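Local coordinates for endonuclease NucS (Thermococcus kodakarensis KOD1, PDB 5GKE), which binds double-stranded DNA and acts as a mismatch restriction endonuclease, a nuclease whose C-terminal domain belongs to the PD-(D/E)XK clan, at residues L25-K38 with L49-D61. The protein carries 1 engineered substitution. Numbering follows the deposited sequence.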
loop_
_atom_site.group_PDB
_atom_site.type_symbol
_atom_site.label_atom_id
_atom_site.label_comp_id
_atom_site.label_asym_id
_atom_site.label_seq_id
_atom_site.Cartn_x
_atom_site.Cartn_y
_atom_site.Cartn_z
ATOM N N LEU A 25 -10.980 -22.447 -9.443
ATOM C CA LEU A 25 -11.247 -21.402 -10.442
ATOM C C LEU A 25 -12.666 -21.484 -10.993
ATOM O O LEU A 25 -13.377 -20.483 -11.081
ATOM C CB LEU A 25 -10.244 -21.497 -11.588
ATOM C CG LEU A 25 -8.804 -21.450 -11.088
ATOM C CD1 LEU A 25 -7.835 -21.581 -12.244
ATOM C CD2 LEU A 25 -8.559 -20.170 -10.316
ATOM N N LEU A 26 -13.079 -22.692 -11.353
ATOM C CA LEU A 26 -14.421 -22.921 -11.856
ATOM C C LEU A 26 -15.517 -22.526 -10.865
ATOM O O LEU A 26 -16.529 -21.954 -11.252
ATOM C CB LEU A 26 -14.565 -24.395 -12.233
ATOM C CG LEU A 26 -15.420 -24.754 -13.445
ATOM C CD1 LEU A 26 -15.289 -23.703 -14.525
ATOM C CD2 LEU A 26 -14.968 -26.097 -13.958
ATOM N N GLU A 27 -15.310 -22.820 -9.584
ATOM C CA GLU A 27 -16.341 -22.585 -8.572
ATOM C C GLU A 27 -16.303 -21.198 -7.940
ATOM O O GLU A 27 -17.082 -20.915 -7.038
ATOM C CB GLU A 27 -16.235 -23.632 -7.473
ATOM C CG GLU A 27 -16.487 -25.048 -7.963
ATOM C CD GLU A 27 -16.337 -26.071 -6.866
ATOM O OE1 GLU A 27 -16.869 -25.839 -5.760
ATOM O OE2 GLU A 27 -15.680 -27.103 -7.105
ATOM N N GLU A 28 -15.401 -20.342 -8.411
ATOM C CA GLU A 28 -15.210 -19.030 -7.799
ATOM C C GLU A 28 -14.859 -19.181 -6.317
ATOM O O GLU A 28 -15.341 -18.427 -5.489
ATOM C CB GLU A 28 -16.464 -18.172 -7.946
ATOM C CG GLU A 28 -16.428 -17.155 -9.065
ATOM C CD GLU A 28 -17.678 -16.287 -9.092
ATOM O OE1 GLU A 28 -18.733 -16.735 -8.584
ATOM O OE2 GLU A 28 -17.603 -15.154 -9.613
ATOM N N ALA A 29 -14.055 -20.187 -5.988
ATOM C CA ALA A 29 -13.639 -20.421 -4.608
ATOM C C ALA A 29 -12.276 -19.799 -4.343
ATOM O O ALA A 29 -11.637 -19.259 -5.243
ATOM C CB ALA A 29 -13.599 -21.927 -4.297
ATOM N N MET A 30 -11.816 -19.898 -3.104
ATOM C CA MET A 30 -10.474 -19.449 -2.800
ATOM C C MET A 30 -9.496 -20.604 -2.821
ATOM O O MET A 30 -9.740 -21.668 -2.249
ATOM C CB MET A 30 -10.436 -18.730 -1.460
ATOM C CG MET A 30 -10.934 -17.316 -1.589
ATOM S SD MET A 30 -10.315 -16.257 -0.289
ATOM C CE MET A 30 -11.673 -16.389 0.845
ATOM N N LEU A 31 -8.385 -20.381 -3.504
ATOM C CA LEU A 31 -7.343 -21.369 -3.576
ATOM C C LEU A 31 -6.264 -20.981 -2.597
ATOM O O LEU A 31 -5.834 -19.825 -2.563
ATOM C CB LEU A 31 -6.784 -21.477 -4.992
ATOM C CG LEU A 31 -5.832 -22.643 -5.224
ATOM C CD1 LEU A 31 -6.595 -23.930 -5.080
ATOM C CD2 LEU A 31 -5.215 -22.522 -6.607
ATOM N N THR A 32 -5.848 -21.944 -1.779
ATOM C CA THR A 32 -4.711 -21.742 -0.905
ATOM C C THR A 32 -3.745 -22.897 -1.075
ATOM O O THR A 32 -4.146 -24.051 -1.055
ATOM C CB THR A 32 -5.128 -21.612 0.574
ATOM O OG1 THR A 32 -6.018 -20.506 0.719
ATOM C CG2 THR A 32 -3.920 -21.368 1.453
ATOM N N ILE A 33 -2.471 -22.565 -1.237
ATOM C CA ILE A 33 -1.421 -23.550 -1.423
ATOM C C ILE A 33 -0.239 -23.279 -0.493
ATOM O O ILE A 33 0.243 -22.150 -0.402
ATOM C CB ILE A 33 -0.941 -23.550 -2.891
ATOM C CG1 ILE A 33 -2.051 -24.082 -3.805
ATOM C CG2 ILE A 33 0.355 -24.331 -3.052
ATOM C CD1 ILE A 33 -1.729 -23.944 -5.276
ATOM N N PHE A 34 0.205 -24.306 0.224
ATOM C CA PHE A 34 1.478 -24.245 0.932
ATOM C C PHE A 34 2.473 -25.015 0.080
ATOM O O PHE A 34 2.225 -26.165 -0.260
ATOM C CB PHE A 34 1.404 -24.856 2.338
ATOM C CG PHE A 34 0.305 -24.298 3.219
ATOM C CD1 PHE A 34 -0.188 -25.052 4.275
ATOM C CD2 PHE A 34 -0.204 -23.028 3.031
ATOM C CE1 PHE A 34 -1.184 -24.555 5.102
ATOM C CE2 PHE A 34 -1.194 -22.520 3.861
ATOM C CZ PHE A 34 -1.689 -23.289 4.894
ATOM N N ALA A 35 3.590 -24.400 -0.281
ATOM C CA ALA A 35 4.496 -25.056 -1.204
ATOM C C ALA A 35 5.917 -24.553 -1.091
ATOM O O ALA A 35 6.147 -23.430 -0.667
ATOM C CB ALA A 35 4.004 -24.867 -2.637
ATOM N N ARG A 36 6.866 -25.388 -1.498
ATOM C CA ARG A 36 8.190 -24.900 -1.805
ATOM C C ARG A 36 8.148 -24.414 -3.241
ATOM O O ARG A 36 7.694 -25.129 -4.136
ATOM C CB ARG A 36 9.256 -25.978 -1.627
ATOM C CG ARG A 36 10.638 -25.400 -1.406
ATOM C CD ARG A 36 11.728 -26.351 -1.837
ATOM N NE ARG A 36 11.352 -27.724 -1.540
ATOM C CZ ARG A 36 11.442 -28.721 -2.413
ATOM N NH1 ARG A 36 11.915 -28.495 -3.636
ATOM N NH2 ARG A 36 11.063 -29.941 -2.059
ATOM N N CYS A 37 8.620 -23.201 -3.477
ATOM C CA CYS A 37 8.504 -22.648 -4.818
ATOM C C CYS A 37 9.594 -21.657 -5.186
ATOM O O CYS A 37 10.364 -21.208 -4.339
ATOM C CB CYS A 37 7.138 -21.985 -4.984
ATOM S SG CYS A 37 6.816 -20.635 -3.858
ATOM N N LYS A 38 9.663 -21.371 -6.479
ATOM C CA LYS A 38 10.414 -20.250 -7.023
ATOM C C LYS A 38 9.413 -19.282 -7.667
ATOM O O LYS A 38 8.363 -19.708 -8.165
ATOM C CB LYS A 38 11.439 -20.725 -8.057
ATOM C CG LYS A 38 12.580 -21.588 -7.523
ATOM C CD LYS A 38 13.336 -22.164 -8.708
ATOM C CE LYS A 38 14.630 -22.848 -8.320
ATOM N NZ LYS A 38 15.270 -23.404 -9.548
ATOM N N LEU A 49 12.633 -14.806 -7.136
ATOM C CA LEU A 49 12.670 -15.353 -5.793
ATOM C C LEU A 49 13.045 -16.831 -5.862
ATOM O O LEU A 49 12.362 -17.614 -6.529
ATOM C CB LEU A 49 11.314 -15.151 -5.103
ATOM C CG LEU A 49 11.248 -15.480 -3.616
ATOM C CD1 LEU A 49 12.231 -14.615 -2.849
ATOM C CD2 LEU A 49 9.819 -15.326 -3.076
ATOM N N GLY A 50 14.128 -17.211 -5.183
ATOM C CA GLY A 50 14.564 -18.604 -5.153
ATOM C C GLY A 50 13.726 -19.524 -4.265
ATOM O O GLY A 50 12.790 -19.067 -3.589
ATOM N N SER A 51 14.082 -20.814 -4.260
ATOM C CA SER A 51 13.336 -21.866 -3.551
ATOM C C SER A 51 13.102 -21.557 -2.091
ATOM O O SER A 51 14.036 -21.268 -1.351
ATOM C CB SER A 51 14.063 -23.213 -3.638
ATOM O OG SER A 51 14.002 -23.768 -4.936
ATOM N N GLY A 52 11.848 -21.656 -1.678
ATOM C CA GLY A 52 11.468 -21.372 -0.307
ATOM C C GLY A 52 10.004 -21.707 -0.101
ATOM O O GLY A 52 9.228 -21.802 -1.062
ATOM N N ASP A 53 9.623 -21.897 1.154
ATOM C CA ASP A 53 8.249 -22.224 1.459
ATOM C C ASP A 53 7.420 -20.964 1.577
ATOM O O ASP A 53 7.821 -20.013 2.249
ATOM C CB ASP A 53 8.155 -23.030 2.753
ATOM C CG ASP A 53 8.887 -24.344 2.671
ATOM O OD1 ASP A 53 9.177 -24.807 1.545
ATOM O OD2 ASP A 53 9.170 -24.914 3.737
ATOM N N ARG A 54 6.254 -20.964 0.937
ATOM C CA ARG A 54 5.352 -19.828 1.015
ATOM C C ARG A 54 3.898 -20.267 1.014
ATOM O O ARG A 54 3.558 -21.374 0.603
ATOM C CB ARG A 54 5.596 -18.849 -0.157
ATOM C CG ARG A 54 6.913 -18.105 -0.085
ATOM C CD ARG A 54 7.909 -18.632 -1.104
ATOM N NE ARG A 54 9.281 -18.278 -0.754
ATOM C CZ ARG A 54 10.326 -18.393 -1.572
ATOM N NH1 ARG A 54 10.144 -18.827 -2.813
ATOM N NH2 ARG A 54 11.548 -18.054 -1.158
ATOM N N VAL A 55 3.052 -19.371 1.498
ATOM C CA VAL A 55 1.622 -19.473 1.336
ATOM C C VAL A 55 1.220 -18.728 0.077
ATOM O O VAL A 55 1.586 -17.567 -0.102
ATOM C CB VAL A 55 0.875 -18.872 2.515
ATOM C CG1 VAL A 55 -0.609 -18.943 2.252
ATOM C CG2 VAL A 55 1.270 -19.585 3.812
ATOM N N ILE A 56 0.457 -19.398 -0.777
ATOM C CA ILE A 56 0.011 -18.849 -2.046
ATOM C C ILE A 56 -1.505 -18.766 -2.050
ATOM O O ILE A 56 -2.181 -19.728 -1.706
ATOM C CB ILE A 56 0.501 -19.712 -3.216
ATOM C CG1 ILE A 56 2.031 -19.662 -3.284
ATOM C CG2 ILE A 56 -0.128 -19.258 -4.523
ATOM C CD1 ILE A 56 2.669 -20.848 -3.989
ATOM N N ILE A 57 -2.044 -17.609 -2.397
ATOM C CA ILE A 57 -3.492 -17.446 -2.418
ATOM C C ILE A 57 -3.960 -16.920 -3.757
ATOM O O ILE A 57 -3.393 -15.965 -4.289
ATOM C CB ILE A 57 -3.974 -16.504 -1.314
ATOM C CG1 ILE A 57 -3.760 -17.152 0.057
ATOM C CG2 ILE A 57 -5.446 -16.142 -1.502
ATOM C CD1 ILE A 57 -4.142 -16.256 1.189
ATOM N N VAL A 58 -4.978 -17.568 -4.313
ATOM C CA VAL A 58 -5.644 -17.050 -5.495
ATOM C C VAL A 58 -7.112 -16.825 -5.187
ATOM O O VAL A 58 -7.833 -17.752 -4.844
ATOM C CB VAL A 58 -5.488 -17.992 -6.699
ATOM C CG1 VAL A 58 -6.103 -17.363 -7.956
ATOM C CG2 VAL A 58 -4.021 -18.299 -6.915
ATOM N N LYS A 59 -7.527 -15.570 -5.268
ATOM C CA LYS A 59 -8.903 -15.183 -5.077
ATOM C C LYS A 59 -9.688 -15.275 -6.390
ATOM O O LYS A 59 -9.119 -15.115 -7.466
ATOM C CB LYS A 59 -8.969 -13.757 -4.530
ATOM C CG LYS A 59 -8.139 -13.512 -3.302
ATOM C CD LYS A 59 -8.557 -12.225 -2.630
ATOM C CE LYS A 59 -7.770 -11.974 -1.366
ATOM N NZ LYS A 59 -8.289 -10.774 -0.667
ATOM N N PRO A 60 -11.005 -15.507 -6.293
ATOM C CA PRO A 60 -11.913 -15.572 -7.443
ATOM C C PRO A 60 -11.810 -14.360 -8.374
ATOM O O PRO A 60 -12.076 -14.493 -9.566
ATOM C CB PRO A 60 -13.298 -15.621 -6.789
ATOM C CG PRO A 60 -13.076 -16.210 -5.459
ATOM C CD PRO A 60 -11.713 -15.746 -5.024
ATOM N N ASP A 61 -11.425 -13.198 -7.851
ATOM C CA ASP A 61 -11.373 -11.996 -8.678
ATOM C C ASP A 61 -10.016 -11.835 -9.377
ATOM O O ASP A 61 -9.736 -10.808 -10.011
ATOM C CB ASP A 61 -11.710 -10.756 -7.847
ATOM C CG ASP A 61 -10.598 -10.350 -6.905
ATOM O OD1 ASP A 61 -9.673 -11.159 -6.644
ATOM O OD2 ASP A 61 -10.659 -9.207 -6.412
HETATM O O HOH W 1 -9.847 -18.719 -7.413
#
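Antiparallel strand pairing joins residues 30-38 and 52-58, two neighbours in the sheet of the PH-like N-terminal domain. Four hydrogen-bonded pairs, Leu-31/Val-58, Ile-33/Ile-56, Ala-35/Arg-54 and Cys-37/Gly-52, fix the register; Ile-56 N to Ile-33 O, at 2.8 Å, is the shortest of their eight bonds. The short strand axes make 132° rather than 180°, consistent with marked twist or coiling of the pair. On one face Ile-33 CB lies 4.1 Å from Ile-56 CB, while Ile-56 CD1 reaches 4.2 Å from Cys-37 SG, and Ile-56 also touches Val-107 and Phe-64 of adjoining strands. On the other, the Phe-34 ring runs alongside Val-55, CD2 3.8 Å from CG2, and Thr-32 packs on Phe-34 of the second subunit. Where the chain turns at Ser-51, the Arg-54 side chain, bent at chi2 (106°), folds back so that NH1 and NH2 both donate to Gly-50 O, 2.8 Å from NH1. Its guanidinium is sandwiched between Gly-52 CA and Leu-49 CD2, each 3.4 Å from its plane on opposite faces, which restricts its tilting, and NE forms a salt bridge with Asp-122 of the second subunit. Asp-53 OD1 is hydrogen-bonded to Tyr-113 OH of its own chain, and OD2 forms a salt bridge with Lys-5 of the second subunit. The chemistry thus implies a largely apolar, backbone-bonded core whose charged end is tied into the dimer, with Thr-32 OG1 buried without a polar partner.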